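Local coordinates for hypothetical protein yibA (Escherichia coli, PDB 1OYZ), which is of unknown function, though an oxidoreductase activity has been tentatively assigned to it, and folds as an all-helical solenoid with HEAT-like repeats, at residues 57-62 with 75-80; 226-231 with 242-247. All coordinates share one frame; numbering follows the deposited sequence.

Contact 1 of 2, residues 57-62 with 75-80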
loop_
_atom_site.group_PDB
_atom_site.type_symbol
_atom_site.label_atom_id
_atom_site.label_comp_id
_atom_site.label_asym_id
_atom_site.label_seq_id
_atom_site.Cartn_x
_atom_site.Cartn_y
_atom_site.Cartn_z
ATOM N N ARG A 57 4.131 27.894 -0.422
ATOM C CA ARG A 57 3.575 28.723 -1.500
ATOM C C ARG A 57 4.028 28.275 -2.882
ATOM O O ARG A 57 3.225 28.122 -3.792
ATOM C CB ARG A 57 3.924 30.204 -1.291
ATOM C CG ARG A 57 3.099 30.870 -0.193
ATOM C CD ARG A 57 3.391 32.377 -0.052
ATOM N NE ARG A 57 3.062 33.140 -1.266
ATOM C CZ ARG A 57 3.841 33.250 -2.348
ATOM N NH1 ARG A 57 5.027 32.647 -2.391
ATOM N NH2 ARG A 57 3.426 33.959 -3.402
ATOM N N LEU A 58 5.320 28.063 -3.034
ATOM C CA LEU A 58 5.855 27.637 -4.299
ATOM C C LEU A 58 5.219 26.301 -4.714
ATOM O O LEU A 58 4.918 26.086 -5.888
ATOM C CB LEU A 58 7.366 27.507 -4.165
ATOM C CG LEU A 58 8.239 27.297 -5.401
ATOM C CD1 LEU A 58 8.111 25.854 -5.890
ATOM C CD2 LEU A 58 7.842 28.314 -6.496
ATOM N N ALA A 59 5.021 25.403 -3.751
ATOM C CA ALA A 59 4.420 24.099 -4.055
ATOM C C ALA A 59 2.991 24.275 -4.589
ATOM O O ALA A 59 2.590 23.640 -5.578
ATOM C CB ALA A 59 4.421 23.212 -2.802
ATOM N N ILE A 60 2.241 25.149 -3.928
ATOM C CA ILE A 60 0.884 25.472 -4.328
ATOM C C ILE A 60 0.921 26.042 -5.749
ATOM O O ILE A 60 0.250 25.524 -6.642
ATOM C CB ILE A 60 0.267 26.477 -3.350
ATOM C CG1 ILE A 60 -0.066 25.746 -2.044
ATOM C CG2 ILE A 60 -0.974 27.174 -3.988
ATOM C CD1 ILE A 60 -0.356 26.673 -0.866
ATOM N N GLU A 61 1.738 27.061 -5.987
ATOM C CA GLU A 61 1.794 27.602 -7.344
ATOM C C GLU A 61 2.126 26.505 -8.356
ATOM O O GLU A 61 1.480 26.416 -9.416
ATOM C CB GLU A 61 2.829 28.708 -7.457
ATOM C CG GLU A 61 2.571 29.865 -6.544
ATOM C CD GLU A 61 3.627 30.931 -6.695
ATOM O OE1 GLU A 61 3.591 31.907 -5.919
ATOM O OE2 GLU A 61 4.491 30.799 -7.598
ATOM N N PHE A 62 3.129 25.681 -8.048
ATOM C CA PHE A 62 3.501 24.585 -8.944
ATOM C C PHE A 62 2.286 23.725 -9.242
ATOM O O PHE A 62 2.194 23.130 -10.308
ATOM C CB PHE A 62 4.580 23.687 -8.327
ATOM C CG PHE A 62 5.976 24.065 -8.718
ATOM C CD1 PHE A 62 6.311 25.402 -8.927
ATOM C CD2 PHE A 62 6.959 23.098 -8.863
ATOM C CE1 PHE A 62 7.602 25.768 -9.275
ATOM C CE2 PHE A 62 8.259 23.452 -9.209
ATOM C CZ PHE A 62 8.581 24.794 -9.417
ATOM N N ALA A 75 2.401 18.702 -5.614
ATOM C CA ALA A 75 1.451 17.893 -4.871
ATOM C C ALA A 75 2.216 16.926 -3.965
ATOM O O ALA A 75 1.790 16.656 -2.847
ATOM C CB ALA A 75 0.559 17.130 -5.829
ATOM N N PHE A 76 3.353 16.427 -4.438
ATOM C CA PHE A 76 4.171 15.513 -3.623
ATOM C C PHE A 76 4.650 16.263 -2.370
ATOM O O PHE A 76 4.466 15.805 -1.240
ATOM C CB PHE A 76 5.382 15.022 -4.430
ATOM C CG PHE A 76 6.368 14.183 -3.634
ATOM C CD1 PHE A 76 5.984 12.962 -3.077
ATOM C CD2 PHE A 76 7.701 14.600 -3.495
ATOM C CE1 PHE A 76 6.907 12.160 -2.402
ATOM C CE2 PHE A 76 8.639 13.808 -2.821
ATOM C CZ PHE A 76 8.245 12.579 -2.270
ATOM N N ILE A 77 5.254 17.422 -2.577
ATOM C CA ILE A 77 5.745 18.210 -1.464
ATOM C C ILE A 77 4.639 18.467 -0.461
ATOM O O ILE A 77 4.804 18.263 0.748
ATOM C CB ILE A 77 6.337 19.559 -1.958
ATOM C CG1 ILE A 77 7.657 19.313 -2.666
ATOM C CG2 ILE A 77 6.636 20.481 -0.793
ATOM C CD1 ILE A 77 8.240 20.532 -3.301
ATOM N N LEU A 78 3.499 18.886 -0.985
ATOM C CA LEU A 78 2.329 19.213 -0.183
ATOM C C LEU A 78 1.794 18.057 0.671
ATOM O O LEU A 78 1.118 18.279 1.666
ATOM C CB LEU A 78 1.240 19.751 -1.127
ATOM C CG LEU A 78 0.871 21.248 -1.110
ATOM C CD1 LEU A 78 2.043 22.093 -0.700
ATOM C CD2 LEU A 78 0.326 21.679 -2.467
ATOM N N GLY A 79 2.095 16.824 0.302
ATOM C CA GLY A 79 1.594 15.714 1.103
ATOM C C GLY A 79 2.264 15.512 2.459
ATOM O O GLY A 79 1.676 14.916 3.364
ATOM N N GLN A 80 3.486 16.008 2.631
ATOM C CA GLN A 80 4.162 15.812 3.911
ATOM C C GLN A 80 4.756 17.061 4.597
ATOM O O GLN A 80 5.099 17.021 5.776
ATOM C CB GLN A 80 5.229 14.717 3.731
ATOM C CG GLN A 80 4.615 13.338 3.433
ATOM C CD GLN A 80 5.611 12.341 2.873
ATOM O OE1 GLN A 80 6.501 11.876 3.582
ATOM N NE2 GLN A 80 5.470 12.010 1.590
#

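Contact 2 of 2, residues 226-231 with 242-247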
loop_
_atom_site.group_PDB
_atom_site.type_symbol
_atom_site.label_atom_id
_atom_site.label_comp_id
_atom_site.label_asym_id
_atom_site.label_seq_id
_atom_site.Cartn_x
_atom_site.Cartn_y
_atom_site.Cartn_z
ATOM N N SER A 226 -7.374 -27.714 -0.353
ATOM C CA SER A 226 -6.662 -28.329 -1.467
ATOM C C SER A 226 -5.369 -27.595 -1.867
ATOM O O SER A 226 -4.312 -28.204 -1.996
ATOM C CB SER A 226 -7.600 -28.437 -2.671
ATOM O OG SER A 226 -7.072 -29.363 -3.601
ATOM N N VAL A 227 -5.451 -26.286 -2.056
ATOM C CA VAL A 227 -4.261 -25.535 -2.457
ATOM C C VAL A 227 -3.267 -25.524 -1.305
ATOM O O VAL A 227 -2.065 -25.664 -1.495
ATOM C CB VAL A 227 -4.636 -24.079 -2.882
ATOM C CG1 VAL A 227 -5.602 -23.500 -1.869
ATOM C CG2 VAL A 227 -3.386 -23.197 -2.968
ATOM N N LEU A 228 -3.776 -25.379 -0.100
ATOM C CA LEU A 228 -2.898 -25.356 1.048
ATOM C C LEU A 228 -2.066 -26.655 1.065
ATOM O O LEU A 228 -0.834 -26.619 1.178
ATOM C CB LEU A 228 -3.737 -25.204 2.314
ATOM C CG LEU A 228 -3.041 -24.670 3.568
ATOM C CD1 LEU A 228 -2.186 -23.449 3.229
ATOM C CD2 LEU A 228 -4.087 -24.332 4.610
ATOM N N CYS A 229 -2.748 -27.792 0.924
ATOM C CA CYS A 229 -2.082 -29.096 0.883
ATOM C C CYS A 229 -0.971 -29.103 -0.174
ATOM O O CYS A 229 0.153 -29.560 0.091
ATOM C CB CYS A 229 -3.095 -30.204 0.553
ATOM S SG CYS A 229 -2.357 -31.824 0.163
ATOM N N ASP A 230 -1.264 -28.596 -1.368
ATOM C CA ASP A 230 -0.252 -28.586 -2.415
ATOM C C ASP A 230 0.985 -27.757 -2.071
ATOM O O ASP A 230 2.102 -28.142 -2.401
ATOM C CB ASP A 230 -0.809 -28.043 -3.726
ATOM C CG ASP A 230 -1.910 -28.903 -4.292
ATOM O OD1 ASP A 230 -2.575 -28.431 -5.242
ATOM O OD2 ASP A 230 -2.102 -30.036 -3.794
ATOM N N GLU A 231 0.764 -26.609 -1.440
ATOM C CA GLU A 231 1.839 -25.705 -1.085
ATOM C C GLU A 231 2.724 -26.295 -0.015
ATOM O O GLU A 231 3.947 -26.127 -0.051
ATOM C CB GLU A 231 1.261 -24.378 -0.607
ATOM C CG GLU A 231 0.661 -23.602 -1.734
ATOM C CD GLU A 231 1.692 -23.215 -2.763
ATOM O OE1 GLU A 231 1.352 -23.183 -3.962
ATOM O OE2 GLU A 231 2.851 -22.947 -2.372
ATOM N N ILE A 242 2.773 -22.259 5.988
ATOM C CA ILE A 242 2.849 -23.113 7.154
ATOM C C ILE A 242 2.039 -22.483 8.268
ATOM O O ILE A 242 1.272 -23.148 8.958
ATOM C CB ILE A 242 4.304 -23.279 7.579
ATOM C CG1 ILE A 242 5.094 -23.804 6.381
ATOM C CG2 ILE A 242 4.394 -24.209 8.814
ATOM C CD1 ILE A 242 6.587 -24.064 6.674
ATOM N N GLU A 243 2.178 -21.176 8.412
ATOM C CA GLU A 243 1.461 -20.450 9.441
ATOM C C GLU A 243 -0.067 -20.479 9.218
ATOM O O GLU A 243 -0.850 -20.612 10.176
ATOM C CB GLU A 243 1.955 -19.010 9.464
ATOM C CG GLU A 243 1.112 -18.096 10.307
ATOM C CD GLU A 243 1.303 -18.368 11.760
ATOM O OE1 GLU A 243 0.665 -17.683 12.600
ATOM O OE2 GLU A 243 2.104 -19.278 12.064
ATOM N N ALA A 244 -0.479 -20.318 7.959
ATOM C CA ALA A 244 -1.899 -20.355 7.593
ATOM C C ALA A 244 -2.452 -21.750 7.928
ATOM O O ALA A 244 -3.585 -21.894 8.393
ATOM C CB ALA A 244 -2.065 -20.078 6.111
ATOM N N ALA A 245 -1.629 -22.765 7.685
ATOM C CA ALA A 245 -2.017 -24.126 7.980
ATOM C C ALA A 245 -2.422 -24.251 9.459
ATOM O O ALA A 245 -3.408 -24.926 9.788
ATOM C CB ALA A 245 -0.879 -25.095 7.623
ATOM N N GLY A 246 -1.702 -23.573 10.357
ATOM C CA GLY A 246 -2.038 -23.650 11.777
ATOM C C GLY A 246 -3.278 -22.832 12.101
ATOM O O GLY A 246 -4.096 -23.202 12.952
ATOM N N GLU A 247 -3.419 -21.707 11.413
ATOM C CA GLU A 247 -4.556 -20.832 11.607
ATOM C C GLU A 247 -5.880 -21.442 11.119
ATOM O O GLU A 247 -6.903 -21.254 11.758
ATOM C CB GLU A 247 -4.308 -19.494 10.902
ATOM C CG GLU A 247 -3.331 -18.580 11.620
ATOM C CD GLU A 247 -3.854 -18.141 12.977
ATOM O OE1 GLU A 247 -5.035 -17.690 13.039
ATOM O OE2 GLU A 247 -3.088 -18.245 13.982
#

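Contact 1 of 2, residues 57-62 with 75-80
Ala59 meets Ile77 and Leu78 in a purely apolar helix-helix contact between helix 53-63 and helix 68-80, consecutive in the chain and paired as an antiparallel hairpin in the N-terminal half of a HEAT-like solenoid. The axes of the two segments approach to 8.7 Å and their directions differ by 137°, well short of strict antiparallel; 188 Å² is buried between them. Ala59 sits where the backbones come nearest, Ala59 CA lying 6.6 Å from Ile77 CA, and puts only a methyl on its side of the interface, against Ile77 and Leu78 from the other helix. Its CB reaches into the fork between these two side chains. On one side Ala59 CB comes to 3.4 Å from Leu78 CD1, but the leucine's torsions are strained (chi1 -109°, off the staggered positions), and the closeness of this approach is doubtful; on the other it meets Ile77 CG2 at 4.0 Å. In Ile77, with chi1 at -72°, CG1 lies beside the backbone N and CG2 stands anti to it, which directs the CG2 methyl at Ala59. Leu78 uses both methyls: while CD1 bears on Ala59, Leu78 CD2 lies 4.1 Å from Ile60 CG1, and the two side chains cross at about a right angle. Ile60 joins from the border, its CA-CB bond directed away from helix 68-80. No hydrogen bond links the segments. Leu78 continues onto Val91 and Leu95 of helix 88-101, where Ile60 touches Ile94, while Ile77 packs on Ala44 and Leu47 of helix 37-50; the hairpin thus lies between its neighbours in the chain.

Contact 2 of 2, residues 226-231 with 242-247
Leu228 spans most of the gap between helix 225-232 and helix 239-248, directing its two methyls at neighbouring alanines of the second helix. The torsions account for this reach. With CG anti to the backbone N (chi1 -159°), the side chain extends out from its helix toward the partner, and chi2 of 46° turns the terminal fork so that CD1 faces Ala244 and CD2 faces Ala245. The approaches to the alanine methyls are loose: Leu228 CD1 is 4.4 Å from Ala244 CB, and Leu228 CD2 is 4.5 Å from Ala245 CB. CD2 settles closer to the backbone, 4.0 Å from Ala245 CA. The two alanines present themselves differently: the CA-CB bond of Ala244 points at the facing segment, whereas that of Ala245 runs off to the flank, which is why its CA is the nearer atom. Short side chains here let the leucine come down almost onto the helix surface. The nearest CA atoms, those of Leu228 and Ala245, are 7.1 Å apart, and just 99 Å² is buried in all, a modest apolar contact without hydrogen bonds. All three touching residues are nevertheless buried, because other parts of the fold close around them. Leu253, in the loop that follows, touches both Leu228 and Ala245. Leu228 also touches Ile241 and Leu248 of helix 239-248, and Ile213 of helix 206-218, the helix before this pair, where Ala244 meets Ser217.

In the fold
Contacts 1 and 2 each join two helices consecutive in the chain, but they share no element: their centres are 47 Å apart, on opposite sides of the chain's centre, and their nearest atoms are about 31 Å apart. Both are buried, contact 1 with one partly exposed residue at its border and contact 2 wholly. Each is apolar throughout, mostly aliphatic side chains against alanine, with an isoleucine-leucine pair in contact 1 as well. The roles are largely reversed: Ala59 of the earlier helix meets Ile77 and Leu78 of the later one, with Ile60 beside it, whereas in contact 2 a leucine of the earlier helix meets alanines of the later. Contact 1 buries nearly twice the area.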